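Long-range contact in Lys-gingipain W83 (Porphyromonas gingivalis, PDB 6I9A), which is the catalytic subunit of a secreted cysteine endopeptidase of family C25 that cleaves proteins with a strong preference for lysine at P1: residues D1-L9 with W330-N341. Sequence-based numbering, arbitrary orientation.
Sequences DVYTDHGDL and WAGNLAATHAGN
Val2 sits as a knob in a hole on helix 325-342, formed by Leu334, Thr337, His338 and Asn341. Its two methyls divide the work: CG1 lies 3.7 Å from His338 CB, while CG2, anti to the backbone N, meets Leu334 CD2 at 3.8 Å and also faces Thr337 CG2. Beside it, the Tyr3 ring turns an edge to the face of His338 in a T-shaped pair, with planes at 60° and CE2 3.5 Å from His338 CG. On the other side of the ring, CE1 touches Leu334 CB, and the Tyr3 hydroxyl reaches past Ala335 to hydrogen-bond with Ser309 and Met310. A water bonded to Val2 N, His338 ND1 and Asn341 ND2 lies in the imidazole plane and links the start of the chain to the helix. Immediately after helix 2-5, His6 O accepts a hydrogen bond from Trp330 NE1 (2.8 Å, 166° at the hydrogen); the acceptor lies in the indole plane, but NE1 stands above the carbonyl plane. Leu9 CG packs over one indole face in a CH-pi contact. The N-terminal segment thus lies along helix 325-342, which also packs on helix 350-356 through Leu334 and Thr337 and on helix 285-293 through Ala336 and Ala339, while His6 stacks on Phe113 of a calcium site.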
ATOM      1  N   ASP A   1      12.400  19.836  -7.742  1.00 15.43           N
ATOM      2  CA  ASP A   1      12.951  18.533  -8.090  1.00 12.84           C
ATOM      3  C   ASP A   1      11.827  17.527  -8.213  1.00 12.24           C
ATOM      4  O   ASP A   1      10.660  17.923  -8.111  1.00 12.50           O
ATOM      5  CB  ASP A   1      14.014  18.108  -7.056  1.00 14.80           C
ATOM      6  CG  ASP A   1      13.484  17.939  -5.645  1.00 15.98           C
ATOM      7  OD1 ASP A   1      12.237  17.833  -5.480  1.00 16.42           O
ATOM      8  OD2 ASP A   1      14.310  17.835  -4.706  1.00 18.41           O
ATOM      9  N   VAL A   2      12.135  16.252  -8.432  1.00 11.46           N
ATOM     10  CA  VAL A   2      11.073  15.283  -8.666  1.00 10.51           C
ATOM     11  C   VAL A   2      10.154  15.147  -7.445  1.00 10.37           C
ATOM     12  O   VAL A   2       8.957  14.878  -7.605  1.00 10.58           O
ATOM     13  CB  VAL A   2      11.644  13.940  -9.110  1.00 10.44           C
ATOM     14  CG1 VAL A   2      12.394  13.212  -7.977  1.00 12.03           C
ATOM     15  CG2 VAL A   2      10.551  13.063  -9.723  1.00 11.14           C
ATOM     16  N   TYR A   3      10.709  15.360  -6.246  1.00  9.87           N
ATOM     17  CA  TYR A   3       9.927  15.239  -5.017  1.00 11.07           C
ATOM     18  C   TYR A   3       8.883  16.325  -4.901  1.00 12.32           C
ATOM     19  O   TYR A   3       7.803  16.066  -4.383  1.00 13.69           O
ATOM     20  CB  TYR A   3      10.859  15.316  -3.813  1.00 11.49           C
ATOM     21  CG  TYR A   3      11.834  14.167  -3.755  1.00 12.37           C
ATOM     22  CD1 TYR A   3      11.430  12.912  -3.338  1.00 11.05           C
ATOM     23  CD2 TYR A   3      13.167  14.334  -4.117  1.00 11.21           C
ATOM     24  CE1 TYR A   3      12.329  11.858  -3.261  1.00 10.67           C
ATOM     25  CE2 TYR A   3      14.071  13.273  -4.064  1.00  9.97           C
ATOM     26  CZ  TYR A   3      13.658  12.054  -3.574  1.00  9.81           C
ATOM     27  OH  TYR A   3      14.574  11.041  -3.438  1.00 10.86           O
ATOM     28  N   THR A   4       9.204  17.571  -5.313  1.00 12.21           N
ATOM     29  CA  THR A   4       8.190  18.642  -5.258  1.00 14.74           C
ATOM     30  C   THR A   4       7.287  18.547  -6.489  1.00 14.08           C
ATOM     31  O   THR A   4       6.108  18.919  -6.407  1.00 16.36           O
ATOM     32  CB  THR A   4       8.882  20.005  -5.149  1.00 16.93           C
ATOM     33  OG1 THR A   4       9.696  20.225  -6.294  1.00 20.91           O
ATOM     34  CG2 THR A   4       9.728  20.143  -3.936  1.00 18.23           C
ATOM     35  N   ASP A   5       7.779  18.037  -7.617  1.00 12.20           N
ATOM     36  CA  ASP A   5       6.954  17.874  -8.815  1.00 12.65           C
ATOM     37  C   ASP A   5       5.885  16.821  -8.648  1.00 12.20           C
ATOM     38  O   ASP A   5       4.775  16.969  -9.165  1.00 12.65           O
ATOM     39  CB  ASP A   5       7.805  17.392 -10.015  1.00 14.19           C
ATOM     40  CG  ASP A   5       8.741  18.348 -10.706  1.00 16.12           C
ATOM     41  OD1 ASP A   5       8.698  19.552 -10.383  1.00 17.41           O
ATOM     42  OD2 ASP A   5       9.543  17.866 -11.526  1.00 19.98           O
ATOM     43  N   HIS A   6       6.236  15.712  -7.968  1.00 11.29           N
ATOM     44  CA  HIS A   6       5.382  14.543  -7.903  1.00 12.03           C
ATOM     45  C   HIS A   6       5.344  13.959  -6.535  1.00 12.50           C
ATOM     46  O   HIS A   6       5.790  12.813  -6.324  1.00 15.08           O
ATOM     47  CB  HIS A   6       5.878  13.479  -8.892  1.00 14.46           C
ATOM     48  CG  HIS A   6       5.728  13.901 -10.302  1.00 16.59           C
ATOM     49  ND1 HIS A   6       4.492  14.056 -10.881  1.00 19.99           N
ATOM     50  CD2 HIS A   6       6.676  14.156 -11.220  1.00 16.83           C
ATOM     51  CE1 HIS A   6       4.728  14.424 -12.141  1.00 22.31           C
ATOM     52  NE2 HIS A   6       6.035  14.531 -12.365  1.00 17.49           N
ATOM     53  N   GLY A   7       4.801  14.728  -5.613  1.00 13.27           N
ATOM     54  CA  GLY A   7       4.711  14.246  -4.241  1.00 13.54           C
ATOM     55  C   GLY A   7       3.586  13.253  -4.005  1.00 12.57           C
ATOM     56  O   GLY A   7       2.845  12.829  -4.899  1.00 13.40           O
ATOM     57  N   ASP A   8       3.459  12.893  -2.727  1.00 11.20           N
ATOM     58  CA  ASP A   8       2.444  11.933  -2.268  1.00 10.22           C
ATOM     59  C   ASP A   8       1.068  12.326  -2.841  1.00  9.73           C
ATOM     60  O   ASP A   8       0.612  13.452  -2.644  1.00 12.08           O
ATOM     61  CB  ASP A   8       2.432  12.040  -0.729  1.00 10.77           C
ATOM     62  CG  ASP A   8       1.517  11.106   0.045  1.00 10.40           C
ATOM     63  OD1 ASP A   8       0.866  10.225  -0.581  1.00  9.98           O
ATOM     64  OD2 ASP A   8       1.449  11.241   1.264  1.00 10.58           O
ATOM     65  N   LEU A   9       0.411  11.375  -3.483  1.00  9.48           N
ATOM     66  CA  LEU A   9      -0.922  11.581  -4.078  1.00  9.91           C
ATOM     67  C   LEU A   9      -2.037  11.582  -3.059  1.00 10.11           C
ATOM     68  O   LEU A   9      -3.174  11.937  -3.406  1.00 11.29           O
ATOM     69  CB  LEU A   9      -1.210  10.502  -5.142  1.00 10.47           C
ATOM     70  CG  LEU A   9      -0.354  10.612  -6.411  1.00 10.72           C
ATOM     71  CD1 LEU A   9      -0.771   9.531  -7.367  1.00 11.49           C
ATOM     72  CD2 LEU A   9      -0.523  11.999  -7.081  1.00 13.49           C
ATOM     73  N   TRP A 330       5.832   4.556  -4.199  1.00  8.54           N
ATOM     74  CA  TRP A 330       5.954   5.836  -4.896  1.00  9.00           C
ATOM     75  C   TRP A 330       7.272   6.498  -4.502  1.00  8.69           C
ATOM     76  O   TRP A 330       8.029   6.957  -5.351  1.00  8.50           O
ATOM     77  CB  TRP A 330       4.769   6.715  -4.471  1.00  9.41           C
ATOM     78  CG  TRP A 330       4.701   7.996  -5.238  1.00 10.01           C
ATOM     79  CD1 TRP A 330       5.304   9.174  -4.922  1.00 10.68           C
ATOM     80  CD2 TRP A 330       3.923   8.234  -6.401  1.00 10.75           C
ATOM     81  NE1 TRP A 330       4.953  10.144  -5.867  1.00 12.67           N
ATOM     82  CE2 TRP A 330       4.104   9.583  -6.771  1.00 12.39           C
ATOM     83  CE3 TRP A 330       3.103   7.423  -7.172  1.00 12.54           C
ATOM     84  CZ2 TRP A 330       3.467  10.136  -7.904  1.00 13.18           C
ATOM     85  CZ3 TRP A 330       2.481   7.959  -8.273  1.00 15.90           C
ATOM     86  CH2 TRP A 330       2.672   9.290  -8.627  1.00 16.12           C
ATOM     87  N   ALA A 331       7.562   6.584  -3.199  1.00  8.58           N
ATOM     88  CA  ALA A 331       8.791   7.217  -2.703  1.00  8.20           C
ATOM     89  C   ALA A 331      10.025   6.494  -3.252  1.00  8.69           C
ATOM     90  O   ALA A 331      11.011   7.140  -3.623  1.00  8.51           O
ATOM     91  CB  ALA A 331       8.789   7.201  -1.171  1.00  9.24           C
ATOM     92  N   GLY A 332      10.003   5.155  -3.287  1.00  8.04           N
ATOM     93  CA  GLY A 332      11.150   4.424  -3.841  1.00  8.46           C
ATOM     94  C   GLY A 332      11.372   4.782  -5.280  1.00  7.82           C
ATOM     95  O   GLY A 332      12.497   5.062  -5.721  1.00  8.50           O
ATOM     96  N   ASN A 333      10.276   4.817  -6.055  1.00  8.15           N
ATOM     97  CA  ASN A 333      10.416   5.178  -7.461  1.00  8.19           C
ATOM     98  C   ASN A 333      10.858   6.616  -7.648  1.00  7.94           C
ATOM     99  O   ASN A 333      11.638   6.885  -8.568  1.00  8.71           O
ATOM    100  CB  ASN A 333       9.109   4.920  -8.197  1.00  8.62           C
ATOM    101  CG  ASN A 333       8.723   3.469  -8.348  1.00  9.37           C
ATOM    102  OD1 ASN A 333       9.517   2.552  -8.090  1.00  9.47           O
ATOM    103  ND2 ASN A 333       7.452   3.260  -8.754  1.00 10.04           N
ATOM    104  N   LEU A 334      10.429   7.533  -6.759  1.00  8.47           N
ATOM    105  CA  LEU A 334      10.919   8.904  -6.846  1.00  8.79           C
ATOM    106  C   LEU A 334      12.414   8.954  -6.628  1.00  7.96           C
ATOM    107  O   LEU A 334      13.120   9.686  -7.311  1.00  8.55           O
ATOM    108  CB  LEU A 334      10.252   9.794  -5.789  1.00  9.38           C
ATOM    109  CG  LEU A 334       8.780  10.146  -5.979  1.00  9.18           C
ATOM    110  CD1 LEU A 334       8.336  10.985  -4.782  1.00 11.30           C
ATOM    111  CD2 LEU A 334       8.566  10.974  -7.265  1.00 10.71           C
ATOM    112  N   ALA A 335      12.913   8.174  -5.650  1.00  7.90           N
ATOM    113  CA  ALA A 335      14.352   8.190  -5.380  1.00  8.79           C
ATOM    114  C   ALA A 335      15.131   7.641  -6.584  1.00  8.30           C
ATOM    115  O   ALA A 335      16.188   8.204  -6.932  1.00  8.74           O
ATOM    116  CB  ALA A 335      14.638   7.360  -4.125  1.00  8.98           C
ATOM    117  N   ALA A 336      14.647   6.551  -7.204  1.00  8.66           N
ATOM    118  CA  ALA A 336      15.341   6.032  -8.370  1.00  8.90           C
ATOM    119  C   ALA A 336      15.322   7.075  -9.503  1.00 10.00           C
ATOM    120  O   ALA A 336      16.269   7.162 -10.297  1.00 10.12           O
ATOM    121  CB  ALA A 336      14.671   4.744  -8.820  1.00 10.19           C
ATOM    122  N   THR A 337      14.219   7.866  -9.595  1.00  8.80           N
ATOM    123  CA  THR A 337      14.126   8.887 -10.626  1.00  9.10           C
ATOM    124  C   THR A 337      15.084  10.020 -10.294  1.00  8.70           C
ATOM    125  O   THR A 337      15.802  10.536 -11.195  1.00  9.17           O
ATOM    126  CB  THR A 337      12.668   9.404 -10.690  1.00  9.07           C
ATOM    127  OG1 THR A 337      11.790   8.286 -10.943  1.00  9.44           O
ATOM    128  CG2 THR A 337      12.481  10.378 -11.834  1.00  9.30           C
ATOM    129  N   HIS A 338      15.106  10.473  -9.045  1.00  8.90           N
ATOM    130  CA  HIS A 338      15.974  11.561  -8.637  1.00  9.08           C
ATOM    131  C   HIS A 338      17.427  11.211  -8.893  1.00  9.28           C
ATOM    132  O   HIS A 338      18.219  12.076  -9.322  1.00  9.17           O
ATOM    133  CB  HIS A 338      15.747  11.883  -7.135  1.00  9.55           C
ATOM    134  CG  HIS A 338      16.442  13.094  -6.671  1.00  9.42           C
ATOM    135  ND1 HIS A 338      16.153  14.325  -7.205  1.00 10.11           N
ATOM    136  CD2 HIS A 338      17.370  13.232  -5.699  1.00 10.11           C
ATOM    137  CE1 HIS A 338      16.901  15.192  -6.529  1.00 10.51           C
ATOM    138  NE2 HIS A 338      17.645  14.561  -5.603  1.00 11.20           N
ATOM    139  N   ALA A 339      17.831   9.952  -8.644  1.00  9.10           N
ATOM    140  CA  ALA A 339      19.209   9.512  -8.890  1.00  9.81           C
ATOM    141  C   ALA A 339      19.619   9.797 -10.330  1.00  9.86           C
ATOM    142  O   ALA A 339      20.709  10.295 -10.598  1.00  9.78           O
ATOM    143  CB  ALA A 339      19.317   8.029  -8.556  1.00 10.64           C
ATOM    144  N   GLY A 340      18.714   9.486 -11.283  1.00  9.66           N
ATOM    145  CA  GLY A 340      18.996   9.791 -12.689  1.00 10.32           C
ATOM    146  C   GLY A 340      19.103  11.294 -12.920  1.00  9.97           C
ATOM    147  O   GLY A 340      19.981  11.779 -13.644  1.00 11.41           O
ATOM    148  N   ASN A 341      18.208  12.063 -12.303  1.00  9.91           N
ATOM    149  CA  ASN A 341      18.187  13.514 -12.507  1.00 10.63           C
ATOM    150  C   ASN A 341      19.417  14.215 -11.996  1.00 10.56           C
ATOM    151  O   ASN A 341      19.796  15.262 -12.529  1.00 12.40           O
ATOM    152  CB  ASN A 341      16.981  14.141 -11.811  1.00 11.05           C
ATOM    153  CG  ASN A 341      15.680  13.809 -12.463  1.00 10.43           C
ATOM    154  OD1 ASN A 341      15.644  13.336 -13.609  1.00 12.91           O
ATOM    155  ND2 ASN A 341      14.567  13.955 -11.748  1.00 10.90           N
TER
HETATM  156  O   HOH W   1      14.838  15.499  -9.266  1.00 11.10           O